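Local coordinates for core protein VP4 (Bluetongue virus, PDB 2JHP) that caps viral RNA as a multifunctional enzyme of the virus core, with methyltransferase folds that bind S-adenosyl-L-homocysteine, at residues 190-196 with 258-264; 187-191 with 214-220; 219-225 with 234-240. All coordinates share one frame; numbering follows the deposited sequence.

Contact 1 of 3, residues 190-196 with 258-264; sequences AEEVHYI and VERLFIW. With SAH (S-adenosyl-L-homocysteine), chain C.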
loop_
_atom_site.group_PDB
_atom_site.type_symbol
_atom_site.label_atom_id
_atom_site.label_comp_id
_atom_site.label_asym_id
_atom_site.label_seq_id
_atom_site.Cartn_x
_atom_site.Cartn_y
_atom_site.Cartn_z
ATOM N N ALA A 190 7.231 18.058 10.255
ATOM C CA ALA A 190 7.593 19.397 10.728
ATOM C C ALA A 190 6.922 20.482 9.884
ATOM O O ALA A 190 7.007 20.444 8.655
ATOM C CB ALA A 190 9.095 19.577 10.714
ATOM N N GLU A 191 6.260 21.434 10.548
ATOM C CA GLU A 191 5.692 22.613 9.881
ATOM C C GLU A 191 6.727 23.705 9.701
ATOM O O GLU A 191 6.573 24.576 8.844
ATOM C CB GLU A 191 4.539 23.203 10.681
ATOM C CG GLU A 191 3.415 22.234 10.975
ATOM C CD GLU A 191 2.653 22.633 12.218
ATOM O OE1 GLU A 191 1.717 23.457 12.108
ATOM O OE2 GLU A 191 3.006 22.121 13.303
ATOM N N GLU A 192 7.776 23.669 10.516
ATOM C CA GLU A 192 8.759 24.738 10.530
ATOM C C GLU A 192 10.145 24.156 10.742
ATOM O O GLU A 192 10.376 23.415 11.697
ATOM C CB GLU A 192 8.408 25.739 11.629
ATOM C CG GLU A 192 9.292 26.969 11.730
ATOM C CD GLU A 192 8.916 27.832 12.932
ATOM O OE1 GLU A 192 9.779 28.059 13.809
ATOM O OE2 GLU A 192 7.743 28.266 13.010
ATOM N N VAL A 193 11.058 24.491 9.835
ATOM C CA VAL A 193 12.438 24.037 9.907
ATOM C C VAL A 193 13.402 25.202 10.027
ATOM O O VAL A 193 13.392 26.123 9.214
ATOM C CB VAL A 193 12.845 23.200 8.663
ATOM C CG1 VAL A 193 14.359 22.918 8.672
ATOM C CG2 VAL A 193 12.047 21.910 8.603
ATOM N N HIS A 194 14.244 25.130 11.046
ATOM C CA HIS A 194 15.367 26.029 11.196
ATOM C C HIS A 194 16.631 25.310 10.712
ATOM O O HIS A 194 17.067 24.318 11.309
ATOM C CB HIS A 194 15.486 26.472 12.655
ATOM C CG HIS A 194 14.329 27.291 13.128
ATOM N ND1 HIS A 194 14.405 28.654 13.307
ATOM C CD2 HIS A 194 13.057 26.942 13.436
ATOM C CE1 HIS A 194 13.232 29.111 13.712
ATOM N NE2 HIS A 194 12.397 28.091 13.802
ATOM N N TYR A 195 17.190 25.808 9.611
ATOM C CA TYR A 195 18.294 25.150 8.912
ATOM C C TYR A 195 19.546 26.013 9.012
ATOM O O TYR A 195 19.718 26.973 8.262
ATOM C CB TYR A 195 17.907 24.917 7.441
ATOM C CG TYR A 195 18.814 24.022 6.607
ATOM C CD1 TYR A 195 20.043 23.569 7.081
ATOM C CD2 TYR A 195 18.442 23.657 5.315
ATOM C CE1 TYR A 195 20.862 22.753 6.298
ATOM C CE2 TYR A 195 19.255 22.851 4.519
ATOM C CZ TYR A 195 20.461 22.402 5.016
ATOM O OH TYR A 195 21.266 21.598 4.236
ATOM N N ILE A 196 20.405 25.652 9.960
ATOM C CA ILE A 196 21.644 26.369 10.237
ATOM C C ILE A 196 22.761 25.757 9.404
ATOM O O ILE A 196 22.961 24.539 9.427
ATOM C CB ILE A 196 22.087 26.261 11.744
ATOM C CG1 ILE A 196 20.905 26.021 12.715
ATOM C CG2 ILE A 196 22.983 27.436 12.123
ATOM C CD1 ILE A 196 20.036 27.212 13.007
ATOM N N VAL A 258 3.301 24.508 17.058
ATOM C CA VAL A 258 3.925 23.982 15.850
ATOM C C VAL A 258 4.917 22.848 16.140
ATOM O O VAL A 258 5.526 22.795 17.207
ATOM C CB VAL A 258 4.656 25.089 15.020
ATOM C CG1 VAL A 258 3.664 25.879 14.161
ATOM C CG2 VAL A 258 5.476 26.016 15.929
ATOM N N GLU A 259 5.064 21.937 15.184
ATOM C CA GLU A 259 6.172 20.999 15.229
ATOM C C GLU A 259 7.323 21.642 14.489
ATOM O O GLU A 259 7.202 21.968 13.301
ATOM C CB GLU A 259 5.818 19.652 14.608
ATOM C CG GLU A 259 6.990 18.697 14.651
ATOM C CD GLU A 259 6.688 17.307 14.129
ATOM O OE1 GLU A 259 5.500 16.945 13.971
ATOM O OE2 GLU A 259 7.664 16.568 13.884
ATOM N N ARG A 260 8.418 21.852 15.213
ATOM C CA ARG A 260 9.633 22.424 14.653
ATOM C C ARG A 260 10.724 21.363 14.581
ATOM O O ARG A 260 10.839 20.524 15.476
ATOM C CB ARG A 260 10.116 23.601 15.493
ATOM C CG ARG A 260 9.150 24.763 15.591
ATOM C CD ARG A 260 9.708 25.856 16.508
ATOM N NE ARG A 260 8.678 26.776 16.984
ATOM C CZ ARG A 260 8.144 26.738 18.202
ATOM N NH1 ARG A 260 8.527 25.814 19.077
ATOM N NH2 ARG A 260 7.204 27.617 18.539
ATOM N N LEU A 261 11.511 21.405 13.509
ATOM C CA LEU A 261 12.702 20.558 13.359
ATOM C C LEU A 261 13.960 21.405 13.208
ATOM O O LEU A 261 13.974 22.385 12.457
ATOM C CB LEU A 261 12.553 19.617 12.161
ATOM C CG LEU A 261 13.771 19.047 11.427
ATOM C CD1 LEU A 261 14.525 18.035 12.269
ATOM C CD2 LEU A 261 13.252 18.406 10.157
ATOM N N PHE A 262 15.007 21.002 13.923
ATOM C CA PHE A 262 16.278 21.705 13.960
ATOM C C PHE A 262 17.303 20.951 13.111
ATOM O O PHE A 262 17.606 19.787 13.383
ATOM C CB PHE A 262 16.734 21.803 15.422
ATOM C CG PHE A 262 18.020 22.567 15.634
ATOM C CD1 PHE A 262 17.999 23.945 15.823
ATOM C CD2 PHE A 262 19.241 21.902 15.695
ATOM C CE1 PHE A 262 19.183 24.655 16.038
ATOM C CE2 PHE A 262 20.431 22.603 15.917
ATOM C CZ PHE A 262 20.401 23.981 16.086
ATOM N N ILE A 263 17.818 21.617 12.077
ATOM C CA ILE A 263 18.801 21.030 11.155
ATOM C C ILE A 263 20.128 21.810 11.212
ATOM O O ILE A 263 20.152 23.012 10.933
ATOM C CB ILE A 263 18.277 20.984 9.698
ATOM C CG1 ILE A 263 16.983 20.169 9.613
ATOM C CG2 ILE A 263 19.339 20.393 8.767
ATOM C CD1 ILE A 263 16.449 19.964 8.198
ATOM N N TRP A 264 21.213 21.113 11.576
ATOM C CA TRP A 264 22.552 21.713 11.775
ATOM C C TRP A 264 23.580 21.078 10.848
ATOM O O TRP A 264 23.876 19.879 10.961
ATOM C CB TRP A 264 22.994 21.563 13.237
ATOM C CG TRP A 264 24.366 22.127 13.596
ATOM C CD1 TRP A 264 25.583 21.522 13.414
ATOM C CD2 TRP A 264 24.639 23.377 14.247
ATOM N NE1 TRP A 264 26.597 22.325 13.901
ATOM C CE2 TRP A 264 26.044 23.468 14.421
ATOM C CE3 TRP A 264 23.833 24.430 14.699
ATOM C CZ2 TRP A 264 26.651 24.575 15.012
ATOM C CZ3 TRP A 264 24.439 25.525 15.291
ATOM C CH2 TRP A 264 25.832 25.590 15.438
HETATM N N SAH C . 24.099 22.847 3.850
HETATM C CA SAH C . 25.061 23.259 2.778
HETATM C CB SAH C . 26.469 22.705 3.014
HETATM C CG SAH C . 27.117 23.200 4.303
HETATM S SD SAH C . 28.495 24.314 3.957
HETATM C C SAH C . 24.538 22.850 1.405
HETATM O O SAH C . 23.751 21.910 1.278
HETATM O OXT SAH C . 24.884 23.463 0.395
HETATM C "C5'" SAH C . 28.689 24.822 5.676
HETATM C "C4'" SAH C . 28.225 26.259 5.829
HETATM O "O4'" SAH C . 28.099 26.600 7.185
HETATM C "C3'" SAH C . 29.191 27.270 5.236
HETATM O "O3'" SAH C . 28.620 27.752 4.046
HETATM C "C2'" SAH C . 29.316 28.367 6.282
HETATM O "O2'" SAH C . 29.008 29.629 5.741
HETATM C "C1'" SAH C . 28.247 27.998 7.286
HETATM N N9 SAH C . 28.515 28.338 8.692
HETATM C C8 SAH C . 29.697 28.278 9.383
HETATM N N7 SAH C . 29.456 28.650 10.662
HETATM C C5 SAH C . 28.142 28.932 10.797
HETATM C C6 SAH C . 27.366 29.351 11.872
HETATM N N6 SAH C . 27.921 29.548 13.064
HETATM N N1 SAH C . 26.010 29.567 11.694
HETATM C C2 SAH C . 25.431 29.366 10.461
HETATM N N3 SAH C . 26.210 28.945 9.399
HETATM C C4 SAH C . 27.540 28.735 9.564
#
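Strands 192-196 and 260-264 run parallel, their short axes 4.8 Å apart at 16°, tied by alternating backbone bonds such as I196 N to I263 O (2.8 Å). Before the strands begin, E191 reaches across with an extended chain so that OE2 takes the N-H of E259, on the anti side and 31° out of the carboxylate plane; the same oxygen also accepts from H347.

On the sheet face carrying E192, H194 and I196, charged groups give way to hydrophobic ones. E192 lies alongside R260, both extended: with CG anti to the backbone N (chi1 -177°), E192 brings OE1 to the edge of the guanidinium, a long salt bridge (E192 OE1 to R260 NE 3.6 Å), and the same OE1 accepts from H194 NE2 at 2.6 Å. R260 also reaches the carbonyls of A299 and N253. Farther along, I196 CG1 rests against two rings where they come together, 4.0 Å from F262 CZ and 3.9 Å from W264 CE3, while CG2 goes to the SAH adenine, a division that suits a beta-branched chain.

On the other face V193 CG1 meets I263 CD1 at 3.6 Å, and I263 CG2 lies against Y195.

At the strand's C-terminal end, Y195 OH takes a weak bond from the amino group of the bound SAH. E192 OE1 is thus held by R260 and by H194 NE2, the donor, while H194 ND1 bonds Y223 OH.

Contact 2 of 3, residues 187-191 with 214-220; sequences VYSAE and RFRRVLW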
loop_
_atom_site.group_PDB
_atom_site.type_symbol
_atom_site.label_atom_id
_atom_site.label_comp_id
_atom_site.label_asym_id
_atom_site.label_seq_id
_atom_site.Cartn_x
_atom_site.Cartn_y
_atom_site.Cartn_z
ATOM N N VAL A 187 12.530 15.325 6.566
ATOM C CA VAL A 187 11.344 16.178 6.399
ATOM C C VAL A 187 10.092 15.325 6.183
ATOM O O VAL A 187 9.974 14.631 5.174
ATOM C CB VAL A 187 11.498 17.186 5.228
ATOM C CG1 VAL A 187 10.226 18.044 5.062
ATOM C CG2 VAL A 187 12.727 18.075 5.416
ATOM N N TYR A 188 9.172 15.370 7.143
ATOM C CA TYR A 188 7.865 14.687 7.007
ATOM C C TYR A 188 6.686 15.393 7.710
ATOM O O TYR A 188 5.680 15.673 7.082
ATOM C CB TYR A 188 7.942 13.213 7.439
ATOM C CG TYR A 188 6.579 12.562 7.518
ATOM C CD1 TYR A 188 5.818 12.319 6.350
ATOM C CD2 TYR A 188 6.025 12.205 8.744
ATOM C CE1 TYR A 188 4.574 11.740 6.404
ATOM C CE2 TYR A 188 4.757 11.620 8.802
ATOM C CZ TYR A 188 4.051 11.397 7.620
ATOM O OH TYR A 188 2.806 10.813 7.657
ATOM N N SER A 189 6.820 15.640 9.010
ATOM C CA SER A 189 5.727 16.193 9.823
ATOM C C SER A 189 5.993 17.583 10.375
ATOM O O SER A 189 5.080 18.214 10.899
ATOM C CB SER A 189 5.319 15.241 10.971
ATOM O OG SER A 189 6.306 15.166 11.986
ATOM N N ALA A 190 7.231 18.058 10.255
ATOM C CA ALA A 190 7.593 19.397 10.728
ATOM C C ALA A 190 6.922 20.482 9.884
ATOM O O ALA A 190 7.007 20.444 8.655
ATOM C CB ALA A 190 9.095 19.577 10.714
ATOM N N GLU A 191 6.260 21.434 10.548
ATOM C CA GLU A 191 5.692 22.613 9.881
ATOM C C GLU A 191 6.727 23.705 9.701
ATOM O O GLU A 191 6.573 24.576 8.844
ATOM C CB GLU A 191 4.539 23.203 10.681
ATOM C CG GLU A 191 3.415 22.234 10.975
ATOM C CD GLU A 191 2.653 22.633 12.218
ATOM O OE1 GLU A 191 1.717 23.457 12.108
ATOM O OE2 GLU A 191 3.006 22.121 13.303
ATOM N N ARG A 214 5.912 18.696 0.162
ATOM C CA ARG A 214 6.439 18.873 1.507
ATOM C C ARG A 214 7.349 20.077 1.656
ATOM O O ARG A 214 7.510 20.590 2.770
ATOM C CB ARG A 214 7.098 17.609 2.063
ATOM C CG ARG A 214 7.886 16.798 1.099
ATOM C CD ARG A 214 8.293 15.492 1.769
ATOM N NE ARG A 214 7.157 14.629 2.097
ATOM C CZ ARG A 214 7.158 13.301 1.965
ATOM N NH1 ARG A 214 8.238 12.671 1.504
ATOM N NH2 ARG A 214 6.075 12.594 2.281
ATOM N N PHE A 215 7.923 20.543 0.548
ATOM C CA PHE A 215 8.602 21.834 0.569
ATOM C C PHE A 215 7.616 22.960 0.900
ATOM O O PHE A 215 7.803 23.680 1.886
ATOM C CB PHE A 215 9.342 22.130 -0.733
ATOM C CG PHE A 215 10.008 23.476 -0.737
ATOM C CD1 PHE A 215 11.220 23.667 -0.069
ATOM C CD2 PHE A 215 9.410 24.568 -1.378
ATOM C CE1 PHE A 215 11.844 24.918 -0.054
ATOM C CE2 PHE A 215 10.022 25.829 -1.378
ATOM C CZ PHE A 215 11.245 26.005 -0.716
ATOM N N ARG A 216 6.564 23.084 0.091
ATOM C CA ARG A 216 5.554 24.133 0.275
ATOM C C ARG A 216 4.885 24.148 1.654
ATOM O O ARG A 216 4.607 25.221 2.186
ATOM C CB ARG A 216 4.497 24.096 -0.831
ATOM C CG ARG A 216 4.775 25.086 -1.952
ATOM C CD ARG A 216 3.520 25.419 -2.769
ATOM N NE ARG A 216 3.227 24.508 -3.888
ATOM C CZ ARG A 216 4.104 23.725 -4.526
ATOM N NH1 ARG A 216 5.396 23.704 -4.187
ATOM N NH2 ARG A 216 3.683 22.954 -5.525
ATOM N N ARG A 217 4.648 22.967 2.231
ATOM C CA ARG A 217 3.990 22.865 3.538
ATOM C C ARG A 217 4.910 23.228 4.727
ATOM O O ARG A 217 4.485 23.194 5.893
ATOM C CB ARG A 217 3.400 21.467 3.739
ATOM C CG ARG A 217 2.369 21.019 2.708
ATOM C CD ARG A 217 1.649 19.736 3.156
ATOM N NE ARG A 217 2.552 18.767 3.799
ATOM C CZ ARG A 217 3.265 17.832 3.164
ATOM N NH1 ARG A 217 3.197 17.703 1.838
ATOM N NH2 ARG A 217 4.050 17.014 3.864
ATOM N N VAL A 218 6.160 23.585 4.441
ATOM C CA VAL A 218 7.117 23.853 5.505
ATOM C C VAL A 218 7.562 25.309 5.508
ATOM O O VAL A 218 7.769 25.901 4.449
ATOM C CB VAL A 218 8.317 22.887 5.407
ATOM C CG1 VAL A 218 9.542 23.421 6.159
ATOM C CG2 VAL A 218 7.912 21.510 5.913
ATOM N N LEU A 219 7.677 25.892 6.697
ATOM C CA LEU A 219 8.290 27.205 6.831
ATOM C C LEU A 219 9.790 27.065 7.135
ATOM O O LEU A 219 10.185 26.501 8.156
ATOM C CB LEU A 219 7.573 28.067 7.876
ATOM C CG LEU A 219 8.145 29.479 8.065
ATOM C CD1 LEU A 219 8.159 30.254 6.745
ATOM C CD2 LEU A 219 7.399 30.260 9.158
ATOM N N TRP A 220 10.606 27.590 6.227
ATOM C CA TRP A 220 12.049 27.393 6.248
ATOM C C TRP A 220 12.802 28.621 6.753
ATOM O O TRP A 220 12.906 29.616 6.045
ATOM C CB TRP A 220 12.527 27.086 4.831
ATOM C CG TRP A 220 11.964 25.848 4.250
ATOM C CD1 TRP A 220 10.851 25.735 3.464
ATOM C CD2 TRP A 220 12.490 24.530 4.400
ATOM N NE1 TRP A 220 10.652 24.420 3.117
ATOM C CE2 TRP A 220 11.644 23.657 3.681
ATOM C CE3 TRP A 220 13.586 23.998 5.085
ATOM C CZ2 TRP A 220 11.864 22.281 3.621
ATOM C CZ3 TRP A 220 13.810 22.617 5.023
ATOM C CH2 TRP A 220 12.947 21.780 4.287
#
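Segments 187-191 and 214-220 approach as loop against helix end and strand start, meeting most closely where the CA atoms of E191 and V218 stand 4.8 Å apart. One backbone bond joins them: L219 N gives its hydrogen to E191 O at 2.7 Å, almost straight (174°). It begins the pairing of strand 219-223 with strand 192-196.

Apolar side chains fill the space behind this bond. V187, just past helix 178-186, points toward the other segment and splits its methyls: CG2 reaches W220 CH2 at 3.9 Å, while CG1 faces V218 CG2 more loosely. A compact branched residue suits a place where two neighbours must be met at once. V218 also lays CG1 over one face of its near neighbour W220, toward the rim of the indole. W220 NE1, at the end of the indole away from CH2, donates to F215 O (3.2 Å), and V218 N reaches that carbonyl from the opposite face of its plane.

Toward the surface the contact turns polar. R214 bends at chi3 (65°), carrying its guanidinium past V187 O until NH2 lies 4.1 Å from Y188 CD1, at the edge of the phenol ring with the planes 81° apart. R214 NH1 donates to O6 of a bound guanine, in a pocket that Y185 and N141 also line.

Hydrophobic anchoring of the loop and the helix end thus leads out to an arginine whose hydrogen-bond donor suits the guanine carbonyl.

Contact 3 of 3, residues 219-225 with 234-240; sequences LWHVYDP and NVIVHNI. With SAH (S-adenosyl-L-homocysteine), chain C.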
loop_
_atom_site.group_PDB
_atom_site.type_symbol
_atom_site.label_atom_id
_atom_site.label_comp_id
_atom_site.label_asym_id
_atom_site.label_seq_id
_atom_site.Cartn_x
_atom_site.Cartn_y
_atom_site.Cartn_z
ATOM N N LEU A 219 7.677 25.892 6.697
ATOM C CA LEU A 219 8.290 27.205 6.831
ATOM C C LEU A 219 9.790 27.065 7.135
ATOM O O LEU A 219 10.185 26.501 8.156
ATOM C CB LEU A 219 7.573 28.067 7.876
ATOM C CG LEU A 219 8.145 29.479 8.065
ATOM C CD1 LEU A 219 8.159 30.254 6.745
ATOM C CD2 LEU A 219 7.399 30.260 9.158
ATOM N N TRP A 220 10.606 27.590 6.227
ATOM C CA TRP A 220 12.049 27.393 6.248
ATOM C C TRP A 220 12.802 28.621 6.753
ATOM O O TRP A 220 12.906 29.616 6.045
ATOM C CB TRP A 220 12.527 27.086 4.831
ATOM C CG TRP A 220 11.964 25.848 4.250
ATOM C CD1 TRP A 220 10.851 25.735 3.464
ATOM C CD2 TRP A 220 12.490 24.530 4.400
ATOM N NE1 TRP A 220 10.652 24.420 3.117
ATOM C CE2 TRP A 220 11.644 23.657 3.681
ATOM C CE3 TRP A 220 13.586 23.998 5.085
ATOM C CZ2 TRP A 220 11.864 22.281 3.621
ATOM C CZ3 TRP A 220 13.810 22.617 5.023
ATOM C CH2 TRP A 220 12.947 21.780 4.287
ATOM N N HIS A 221 13.321 28.554 7.973
ATOM C CA HIS A 221 14.229 29.584 8.469
ATOM C C HIS A 221 15.644 29.109 8.196
ATOM O O HIS A 221 16.100 28.134 8.787
ATOM C CB HIS A 221 14.030 29.815 9.963
ATOM C CG HIS A 221 12.853 30.678 10.294
ATOM N ND1 HIS A 221 12.851 32.041 10.090
ATOM C CD2 HIS A 221 11.650 30.375 10.838
ATOM C CE1 HIS A 221 11.691 32.540 10.482
ATOM N NE2 HIS A 221 10.945 31.551 10.940
ATOM N N VAL A 222 16.331 29.780 7.284
ATOM C CA VAL A 222 17.649 29.321 6.841
ATOM C C VAL A 222 18.752 30.297 7.256
ATOM O O VAL A 222 18.648 31.500 7.007
ATOM C CB VAL A 222 17.693 29.020 5.309
ATOM C CG1 VAL A 222 16.672 27.940 4.941
ATOM C CG2 VAL A 222 17.460 30.272 4.489
ATOM N N TYR A 223 19.795 29.772 7.896
ATOM C CA TYR A 223 20.832 30.602 8.511
ATOM C C TYR A 223 22.204 30.334 7.903
ATOM O O TYR A 223 22.675 29.193 7.902
ATOM C CB TYR A 223 20.918 30.343 10.017
ATOM C CG TYR A 223 19.624 30.421 10.801
ATOM C CD1 TYR A 223 18.688 29.385 10.751
ATOM C CD2 TYR A 223 19.362 31.507 11.638
ATOM C CE1 TYR A 223 17.510 29.441 11.494
ATOM C CE2 TYR A 223 18.186 31.574 12.390
ATOM C CZ TYR A 223 17.268 30.536 12.311
ATOM O OH TYR A 223 16.112 30.594 13.045
ATOM N N ASP A 224 22.835 31.391 7.391
ATOM C CA ASP A 224 24.212 31.331 6.876
ATOM C C ASP A 224 24.672 32.707 6.416
ATOM O O ASP A 224 24.013 33.340 5.597
ATOM C CB ASP A 224 24.336 30.335 5.712
ATOM C CG ASP A 224 25.756 29.895 5.472
ATOM O OD1 ASP A 224 26.636 30.748 5.252
ATOM O OD2 ASP A 224 25.994 28.678 5.497
ATOM N N PRO A 225 25.812 33.172 6.939
ATOM C CA PRO A 225 26.493 34.391 6.453
ATOM C C PRO A 225 26.584 34.551 4.916
ATOM O O PRO A 225 26.504 35.680 4.419
ATOM C CB PRO A 225 27.896 34.260 7.051
ATOM C CG PRO A 225 27.661 33.583 8.338
ATOM C CD PRO A 225 26.532 32.570 8.079
ATOM N N ASN A 234 7.968 31.153 1.679
ATOM C CA ASN A 234 8.156 30.320 2.872
ATOM C C ASN A 234 9.634 30.061 3.225
ATOM O O ASN A 234 9.935 29.248 4.112
ATOM C CB ASN A 234 7.372 29.002 2.762
ATOM C CG ASN A 234 7.863 28.119 1.621
ATOM O OD1 ASN A 234 8.316 28.607 0.587
ATOM N ND2 ASN A 234 7.765 26.815 1.808
ATOM N N VAL A 235 10.547 30.750 2.539
ATOM C CA VAL A 235 11.969 30.729 2.916
ATOM C C VAL A 235 12.408 32.074 3.468
ATOM O O VAL A 235 12.549 33.057 2.738
ATOM C CB VAL A 235 12.926 30.278 1.774
ATOM C CG1 VAL A 235 14.342 30.177 2.296
ATOM C CG2 VAL A 235 12.485 28.923 1.202
ATOM N N ILE A 236 12.606 32.093 4.778
ATOM C CA ILE A 236 13.062 33.270 5.494
ATOM C C ILE A 236 14.572 33.132 5.717
ATOM O O ILE A 236 15.036 32.208 6.395
ATOM C CB ILE A 236 12.253 33.466 6.798
ATOM C CG1 ILE A 236 10.804 33.815 6.449
ATOM C CG2 ILE A 236 12.858 34.556 7.665
ATOM C CD1 ILE A 236 9.825 33.596 7.577
ATOM N N VAL A 237 15.323 34.058 5.127
ATOM C CA VAL A 237 16.771 33.935 5.005
ATOM C C VAL A 237 17.504 34.791 6.031
ATOM O O VAL A 237 17.248 35.989 6.163
ATOM C CB VAL A 237 17.226 34.259 3.553
ATOM C CG1 VAL A 237 18.751 34.280 3.417
ATOM C CG2 VAL A 237 16.611 33.257 2.582
ATOM N N HIS A 238 18.410 34.148 6.761
ATOM C CA HIS A 238 19.213 34.819 7.773
ATOM C C HIS A 238 20.694 34.702 7.429
ATOM O O HIS A 238 21.214 33.596 7.259
ATOM C CB HIS A 238 18.940 34.233 9.160
ATOM C CG HIS A 238 17.487 34.161 9.511
ATOM N ND1 HIS A 238 16.756 35.268 9.890
ATOM C CD2 HIS A 238 16.626 33.117 9.536
ATOM C CE1 HIS A 238 15.508 34.910 10.133
ATOM N NE2 HIS A 238 15.403 33.609 9.926
ATOM N N ASN A 239 21.361 35.850 7.318
ATOM C CA ASN A 239 22.801 35.891 7.069
ATOM C C ASN A 239 23.571 36.036 8.375
ATOM O O ASN A 239 24.602 36.705 8.448
ATOM C CB ASN A 239 23.144 37.009 6.088
ATOM C CG ASN A 239 22.374 36.892 4.788
ATOM O OD1 ASN A 239 21.836 37.883 4.278
ATOM N ND2 ASN A 239 22.302 35.675 4.247
ATOM N N ILE A 240 23.047 35.372 9.397
ATOM C CA ILE A 240 23.553 35.432 10.751
ATOM C C ILE A 240 24.434 34.216 10.999
ATOM O O ILE A 240 24.158 33.125 10.501
ATOM C CB ILE A 240 22.352 35.505 11.753
ATOM C CG1 ILE A 240 21.883 36.957 11.924
ATOM C CG2 ILE A 240 22.674 34.894 13.114
ATOM C CD1 ILE A 240 20.791 37.392 10.938
HETATM N N SAH C . 24.099 22.847 3.850
HETATM C CA SAH C . 25.061 23.259 2.778
HETATM C CB SAH C . 26.469 22.705 3.014
HETATM C CG SAH C . 27.117 23.200 4.303
HETATM S SD SAH C . 28.495 24.314 3.957
HETATM C C SAH C . 24.538 22.850 1.405
HETATM O O SAH C . 23.751 21.910 1.278
HETATM O OXT SAH C . 24.884 23.463 0.395
HETATM C "C5'" SAH C . 28.689 24.822 5.676
HETATM C "C4'" SAH C . 28.225 26.259 5.829
HETATM O "O4'" SAH C . 28.099 26.600 7.185
HETATM C "C3'" SAH C . 29.191 27.270 5.236
HETATM O "O3'" SAH C . 28.620 27.752 4.046
HETATM C "C2'" SAH C . 29.316 28.367 6.282
HETATM O "O2'" SAH C . 29.008 29.629 5.741
HETATM C "C1'" SAH C . 28.247 27.998 7.286
HETATM N N9 SAH C . 28.515 28.338 8.692
HETATM C C8 SAH C . 29.697 28.278 9.383
HETATM N N7 SAH C . 29.456 28.650 10.662
HETATM C C5 SAH C . 28.142 28.932 10.797
HETATM C C6 SAH C . 27.366 29.351 11.872
HETATM N N6 SAH C . 27.921 29.548 13.064
HETATM N N1 SAH C . 26.010 29.567 11.694
HETATM C C2 SAH C . 25.431 29.366 10.461
HETATM N N3 SAH C . 26.210 28.945 9.399
HETATM C C4 SAH C . 27.540 28.735 9.564
#
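H221 and H238 both set CG anti to the carbonyl carbon (chi1 -80° and -51°), which swings their rings together on one face of the parallel strands 219-223 and 235-238. H221 ND1 and H238 NE2 share a hydrogen bond (3.0 Å), either being a possible donor, with the rings rim to rim. Y223, turned the same way, offers a face to H238: the offset stack has centroids 4.6 Å apart and planes at 24°, with H238 CD2 over the phenol. Y223 OH is hydrogen-bonded to H194 ND1, and H221 also stacks on H194.

On the opposite face V222 CG2 packs on V237 CG2 at 3.6 Å and on V235 CG1, small branched chains suiting a strand beneath helix 202-210.

D224 N binds H238 O (2.7 Å), and N239 ND2 donates to D224 O, which lies in the plane of the N239 amide. The D224 side chain, CG anti to the backbone N, carries its carboxylate to the SAH ribose: OD1, also bonded by I226 N, accepts from O2' (2.7 Å), and OD2, also bonded by G199 N, from O3' (3.1 Å). An acidic residue ending strand 219-223, the fold's second, and gripping both ribose hydroxyls is characteristic of Rossmann-like methyltransferases.

Overall arrangement
All three contacts build one sheet, in which 235-238, 219-223, 192-196 and 260-264 are successive parallel strands. Contact 1 lies in its buried middle and contact 3 at its outer edge, partly open to solvent; both reach the same SAH through the ends of their strands, one at the amino group and adenine, the other at the ribose. H194 to Y223 joins their polar faces, and Y195 N to H221 O their backbones. Contact 2, also partly buried, sits at the opposite end, sharing A190 and E191 with contact 1 and L219 and W220 with contact 3. It combines one backbone bond with apolar loop packing and an arginine that meets a guanine instead of the bound SAH.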